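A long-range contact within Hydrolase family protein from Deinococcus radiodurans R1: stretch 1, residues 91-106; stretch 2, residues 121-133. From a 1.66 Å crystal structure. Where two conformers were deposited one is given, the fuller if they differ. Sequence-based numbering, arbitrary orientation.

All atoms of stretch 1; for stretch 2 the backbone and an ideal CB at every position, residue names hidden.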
# COMPACT_ATOMS: atom_id res chain seq x y z
N VAL A 91 -8.91 -12.03 0.80
CA VAL A 91 -8.77 -11.03 -0.28
C VAL A 91 -7.61 -11.43 -1.18
O VAL A 91 -7.65 -11.34 -2.42
CB VAL A 91 -8.67 -9.60 0.22
CG1 VAL A 91 -8.39 -8.68 -0.95
CG2 VAL A 91 -9.96 -9.23 0.92
N LEU A 92 -6.55 -11.90 -0.55
CA LEU A 92 -5.40 -12.44 -1.31
C LEU A 92 -5.80 -13.50 -2.25
O LEU A 92 -5.40 -13.53 -3.41
CB LEU A 92 -4.37 -13.10 -0.41
CG LEU A 92 -3.35 -12.12 0.12
CD1 LEU A 92 -2.50 -12.73 1.19
CD2 LEU A 92 -2.49 -11.64 -1.04
N ALA A 93 -6.60 -14.42 -1.75
CA ALA A 93 -7.05 -15.54 -2.54
C ALA A 93 -7.87 -15.07 -3.74
O ALA A 93 -7.77 -15.59 -4.84
CB ALA A 93 -7.86 -16.55 -1.69
N LEU A 94 -8.68 -14.06 -3.50
CA LEU A 94 -9.53 -13.50 -4.57
C LEU A 94 -8.65 -12.89 -5.67
O LEU A 94 -8.83 -13.10 -6.87
CB LEU A 94 -10.45 -12.41 -4.00
CG LEU A 94 -11.25 -11.56 -5.00
CD1 LEU A 94 -12.17 -12.38 -5.88
CD2 LEU A 94 -12.05 -10.45 -4.25
N ALA A 95 -7.70 -12.11 -5.19
CA ALA A 95 -6.79 -11.40 -6.12
C ALA A 95 -5.99 -12.42 -6.92
O ALA A 95 -5.81 -12.29 -8.13
CB ALA A 95 -5.88 -10.43 -5.39
N ARG A 96 -5.53 -13.47 -6.24
CA ARG A 96 -4.75 -14.52 -6.93
C ARG A 96 -5.57 -15.17 -8.03
O ARG A 96 -5.08 -15.51 -9.11
CB ARG A 96 -4.19 -15.57 -5.92
CG ARG A 96 -3.04 -15.05 -5.06
CD ARG A 96 -2.52 -16.00 -3.90
NE ARG A 96 -1.37 -15.36 -3.21
CZ ARG A 96 -0.93 -15.65 -1.99
NH1 ARG A 96 -1.57 -16.51 -1.21
NH2 ARG A 96 0.13 -15.00 -1.49
N ASP A 97 -6.85 -15.36 -7.74
CA ASP A 97 -7.76 -15.98 -8.69
C ASP A 97 -7.95 -15.08 -9.90
O ASP A 97 -7.79 -15.47 -11.05
CB ASP A 97 -9.11 -16.22 -8.00
CG ASP A 97 -10.12 -16.87 -8.89
OD1 ASP A 97 -9.74 -17.60 -9.82
OD2 ASP A 97 -11.32 -16.64 -8.63
N LEU A 98 -8.31 -13.84 -9.61
CA LEU A 98 -8.61 -12.85 -10.66
C LEU A 98 -7.39 -12.57 -11.54
O LEU A 98 -7.50 -12.27 -12.73
CB LEU A 98 -9.12 -11.53 -10.06
CG LEU A 98 -10.53 -11.51 -9.48
CD1 LEU A 98 -10.81 -10.14 -8.75
CD2 LEU A 98 -11.54 -11.79 -10.60
N GLY A 99 -6.22 -12.70 -10.94
CA GLY A 99 -4.97 -12.42 -11.65
C GLY A 99 -4.75 -13.38 -12.81
O GLY A 99 -3.90 -13.15 -13.67
N GLN A 100 -5.49 -14.48 -12.82
CA GLN A 100 -5.38 -15.46 -13.90
C GLN A 100 -6.08 -14.97 -15.15
O GLN A 100 -5.87 -15.50 -16.25
CB GLN A 100 -6.03 -16.78 -13.49
CG GLN A 100 -5.40 -17.47 -12.34
CD GLN A 100 -6.21 -18.69 -11.97
OE1 GLN A 100 -7.26 -18.59 -11.32
NE2 GLN A 100 -5.74 -19.84 -12.39
N ARG A 101 -6.94 -13.98 -14.97
CA ARG A 101 -7.81 -13.53 -16.07
C ARG A 101 -7.74 -12.07 -16.42
O ARG A 101 -8.27 -11.64 -17.45
CB ARG A 101 -9.27 -13.90 -15.74
CG ARG A 101 -9.53 -15.43 -15.66
CD ARG A 101 -10.99 -15.78 -15.34
NE ARG A 101 -11.45 -15.40 -14.01
CZ ARG A 101 -11.05 -15.97 -12.87
NH1 ARG A 101 -10.18 -16.96 -12.89
NH2 ARG A 101 -11.54 -15.57 -11.71
N TYR A 102 -7.10 -11.31 -15.54
CA TYR A 102 -6.99 -9.86 -15.71
C TYR A 102 -5.62 -9.37 -15.48
O TYR A 102 -4.86 -9.91 -14.66
CB TYR A 102 -7.95 -9.11 -14.74
CG TYR A 102 -9.40 -9.41 -15.01
CD1 TYR A 102 -10.00 -10.52 -14.46
CD2 TYR A 102 -10.14 -8.62 -15.86
CE1 TYR A 102 -11.30 -10.84 -14.75
CE2 TYR A 102 -11.45 -8.95 -16.16
CZ TYR A 102 -12.03 -10.05 -15.60
OH TYR A 102 -13.34 -10.43 -15.88
N ARG A 103 -5.30 -8.30 -16.20
CA ARG A 103 -4.08 -7.54 -15.93
C ARG A 103 -4.35 -6.69 -14.71
O ARG A 103 -5.33 -5.95 -14.63
CB ARG A 103 -3.73 -6.62 -17.09
CG ARG A 103 -3.26 -7.35 -18.35
CD ARG A 103 -2.91 -6.35 -19.41
NE ARG A 103 -2.45 -7.04 -20.61
CZ ARG A 103 -2.04 -6.38 -21.69
NH1 ARG A 103 -2.02 -5.07 -21.68
NH2 ARG A 103 -1.63 -7.05 -22.75
N MSE A 104 -3.45 -6.81 -13.75
CA MSE A 104 -3.59 -6.12 -12.48
C MSE A 104 -2.28 -5.53 -12.02
O MSE A 104 -1.20 -6.06 -12.28
CB MSE A 104 -4.18 -7.09 -11.43
CG MSE A 104 -5.34 -7.89 -11.97
SE MSE A 104 -6.40 -8.80 -10.61
CE MSE A 104 -4.91 -9.43 -9.55
N TYR A 105 -2.39 -4.44 -11.29
CA TYR A 105 -1.24 -3.65 -10.86
C TYR A 105 -1.49 -3.12 -9.45
O TYR A 105 -2.64 -3.00 -9.04
CB TYR A 105 -1.09 -2.43 -11.79
CG TYR A 105 -1.11 -2.75 -13.27
CD1 TYR A 105 -2.30 -2.85 -13.96
CD2 TYR A 105 0.05 -2.98 -13.96
CE1 TYR A 105 -2.32 -3.20 -15.31
CE2 TYR A 105 0.06 -3.29 -15.30
CZ TYR A 105 -1.13 -3.40 -15.99
OH TYR A 105 -1.14 -3.74 -17.34
N SER A 106 -0.42 -2.85 -8.71
CA SER A 106 -0.62 -2.15 -7.42
C SER A 106 -0.65 -0.68 -7.69
O SER A 106 -0.02 -0.16 -8.63
CB SER A 106 0.45 -2.46 -6.34
OG SER A 106 1.61 -1.66 -6.50
N UNK A 121 7.78 -11.45 0.23
CA UNK A 121 7.31 -12.38 1.28
C UNK A 121 5.97 -13.02 0.95
O UNK A 121 5.74 -14.22 1.21
CB UNK A 121 7.20 -11.65 2.62
N UNK A 122 5.10 -12.25 0.32
CA UNK A 122 3.74 -12.71 0.05
C UNK A 122 3.47 -13.02 -1.42
O UNK A 122 2.34 -13.28 -1.81
CB UNK A 122 2.74 -11.65 0.53
N UNK A 123 4.53 -13.01 -2.20
CA UNK A 123 4.43 -13.35 -3.64
C UNK A 123 3.46 -12.50 -4.44
O UNK A 123 2.74 -13.01 -5.33
CB UNK A 123 4.01 -14.81 -3.79
N UNK A 124 3.44 -11.21 -4.13
CA UNK A 124 2.47 -10.30 -4.75
C UNK A 124 2.66 -10.19 -6.27
O UNK A 124 1.74 -9.95 -7.03
CB UNK A 124 2.58 -8.91 -4.12
N UNK A 125 3.90 -10.39 -6.67
CA UNK A 125 4.30 -10.33 -8.06
C UNK A 125 3.79 -11.47 -8.90
O UNK A 125 3.88 -11.45 -10.11
CB UNK A 125 5.83 -10.29 -8.15
N UNK A 126 3.19 -12.46 -8.26
CA UNK A 126 2.66 -13.57 -9.02
C UNK A 126 1.40 -13.15 -9.74
O UNK A 126 1.07 -13.66 -10.80
CB UNK A 126 2.39 -14.77 -8.11
N UNK A 127 0.74 -12.15 -9.17
CA UNK A 127 -0.56 -11.71 -9.73
C UNK A 127 -0.67 -10.22 -10.06
O UNK A 127 -1.64 -9.80 -10.70
CB UNK A 127 -1.67 -12.06 -8.74
N UNK A 128 0.33 -9.45 -9.64
CA UNK A 128 0.40 -8.03 -9.97
C UNK A 128 1.60 -7.86 -10.90
O UNK A 128 2.74 -8.23 -10.56
CB UNK A 128 0.52 -7.16 -8.72
N UNK A 129 1.33 -7.21 -12.03
CA UNK A 129 2.29 -7.08 -13.14
C UNK A 129 3.29 -5.95 -12.94
O UNK A 129 4.36 -5.94 -13.51
CB UNK A 129 1.54 -6.86 -14.45
N UNK A 130 2.89 -4.97 -12.16
CA UNK A 130 3.75 -3.84 -11.83
C UNK A 130 3.24 -3.21 -10.56
O UNK A 130 2.07 -3.38 -10.20
CB UNK A 130 3.80 -2.82 -12.97
N UNK A 131 4.12 -2.48 -9.93
CA UNK A 131 3.84 -1.91 -8.63
C UNK A 131 4.02 -0.40 -8.68
O UNK A 131 5.13 0.09 -8.59
CB UNK A 131 4.74 -2.53 -7.56
N UNK A 132 2.90 0.29 -8.83
CA UNK A 132 2.90 1.76 -8.93
C UNK A 132 2.82 2.30 -7.51
O UNK A 132 1.78 2.67 -6.99
CB UNK A 132 1.74 2.28 -9.79
N UNK A 133 4.00 2.27 -6.90
CA UNK A 133 4.18 2.56 -5.49
C UNK A 133 4.72 3.97 -5.26
O UNK A 133 5.59 4.45 -6.00
CB UNK A 133 5.12 1.53 -4.86

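Position 121 has nothing of stretch 1 within reach of its CB; the choice is open, and it is Thr 121. At 122 the ideal CB lies 4.7 Å from Arg 96 NH2 and points sideways. The backbone supplies the polar partner, since Arg 96 NH2 donates to the carbonyl O of 122 at 2.8 Å, and many side chains would fit. The residue is Phe 122, whose ring leads away from stretch 1.

Position 123 has phi/psi of 57/39, and positive phi by itself favours glycine. The O of Gly 123 receives a hydrogen bond from a water that also accepts a weak one from Arg 96 NE.

At 124 no atom of stretch 1 lies near the CB, but a longer apolar side chain could reach Leu 92; Leu 124 extends CD2 to 4.1 Å from Leu 92 CD2. Position 125 has room for a side chain but is Gly 125. Position 126 points toward stretch 1 but without close contact, and an acceptor could suit the nearby arginine; Glu 126 is joined to Arg 96 only through that same water, by weak bonds.

Position 127 points straight at stretch 1. Its CB faces the helix near Ala 95 O and Arg 96 CA, with Met 104 CE 4.2 Å from the CB, and the lack of a side chain at Gly 99 leaves space there. A large apolar group, aromatic or aliphatic, would suit. Phe 127, with chi1 p, lays one ring face against the Ala 95–Arg 96 backbone. Its CE1 is 3.6 Å from Ala 95 CB, and Met 104 CE meets the ring edge, 3.7 Å from CD1. A CB on Gly 99 would clash with Phe 127 CB.

Position 128 runs sideways beside the Met 104–Ser 106 backbone, suiting an aliphatic residue. Leu 128 places CD2 3.8 Å from Met 104 CB.

At 129 the N donates to Met 104 O at 2.8 Å, almost linearly, and the CB lies beside the Tyr 105 ring; several apolar side chains would serve. Leu 129 also brings CD1 to 3.8 Å from Arg 103 CB.

At 130 the CB is 3.9 Å from Tyr 105 CD2, and a small residue suffices: Ala 130, whose O accepts from Ser 106 N at 2.9 Å.

Position 131 forms a parallel bridge with Ser 106, their side chains on the same sheet face. The CB is 3.4 Å from Ser 106 OG; a polar or apolar side chain could serve if it leaves the hydroxyl room. Phe 131 has CD2 3.4 Å from Ser 106 OG.

The CB of 132 sits tightly against Ser 106 O, which accepts from its N at 3.0 Å. An aromatic could reach Tyr 105; Phe 132 does, its ring nearly parallel but slid apart.

Position 133 is undemanding; it is Thr 133.

Stretch 2 (121-133) TFGLGEFLLAFFT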
# COMPACT_ATOMS: atom_id res chain seq x y z
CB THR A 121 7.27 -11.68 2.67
OG1 THR A 121 8.59 -11.18 2.96
CG2 THR A 121 6.78 -12.61 3.76
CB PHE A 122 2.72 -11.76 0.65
CG PHE A 122 2.87 -11.65 2.13
CD1 PHE A 122 2.44 -12.66 2.95
CD2 PHE A 122 3.50 -10.56 2.69
CE1 PHE A 122 2.63 -12.58 4.34
CE2 PHE A 122 3.70 -10.46 4.08
CZ PHE A 122 3.25 -11.48 4.91
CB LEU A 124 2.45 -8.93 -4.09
CG LEU A 124 2.17 -8.93 -2.57
CD1 LEU A 124 2.15 -7.49 -2.02
CD2 LEU A 124 0.89 -9.71 -2.22
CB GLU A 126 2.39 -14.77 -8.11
CG GLU A 126 3.70 -15.30 -7.55
CD GLU A 126 3.53 -16.42 -6.52
OE1 GLU A 126 2.42 -16.99 -6.40
OE2 GLU A 126 4.53 -16.74 -5.84
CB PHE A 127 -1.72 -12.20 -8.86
CG PHE A 127 -1.70 -11.67 -7.45
CD1 PHE A 127 -2.32 -10.49 -7.14
CD2 PHE A 127 -1.07 -12.38 -6.44
CE1 PHE A 127 -2.30 -10.01 -5.83
CE2 PHE A 127 -1.06 -11.92 -5.15
CZ PHE A 127 -1.67 -10.73 -4.84
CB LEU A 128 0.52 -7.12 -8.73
CG LEU A 128 -0.61 -7.29 -7.71
CD1 LEU A 128 -0.37 -6.44 -6.44
CD2 LEU A 128 -1.98 -7.02 -8.39
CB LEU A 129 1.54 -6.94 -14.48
CG LEU A 129 0.51 -8.04 -14.75
CD1 LEU A 129 -0.25 -7.63 -15.99
CD2 LEU A 129 1.18 -9.42 -14.87
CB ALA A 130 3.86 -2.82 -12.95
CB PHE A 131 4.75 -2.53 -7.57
CG PHE A 131 4.45 -3.99 -7.31
CD1 PHE A 131 4.94 -4.97 -8.14
CD2 PHE A 131 3.62 -4.34 -6.26
CE1 PHE A 131 4.63 -6.30 -7.92
CE2 PHE A 131 3.28 -5.65 -6.02
CZ PHE A 131 3.76 -6.65 -6.88
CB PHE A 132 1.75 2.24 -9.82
CG PHE A 132 1.77 1.60 -11.18
CD1 PHE A 132 2.93 1.46 -11.89
CD2 PHE A 132 0.59 1.15 -11.74
CE1 PHE A 132 2.94 0.85 -13.16
CE2 PHE A 132 0.59 0.55 -13.04
CZ PHE A 132 1.77 0.38 -13.72
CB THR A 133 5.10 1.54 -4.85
OG1 THR A 133 4.62 0.21 -5.11
CG2 THR A 133 5.23 1.80 -3.34
O HOH W 1 0.81 -14.96 -4.67
O HOH W 2 -2.30 -9.58 -13.49
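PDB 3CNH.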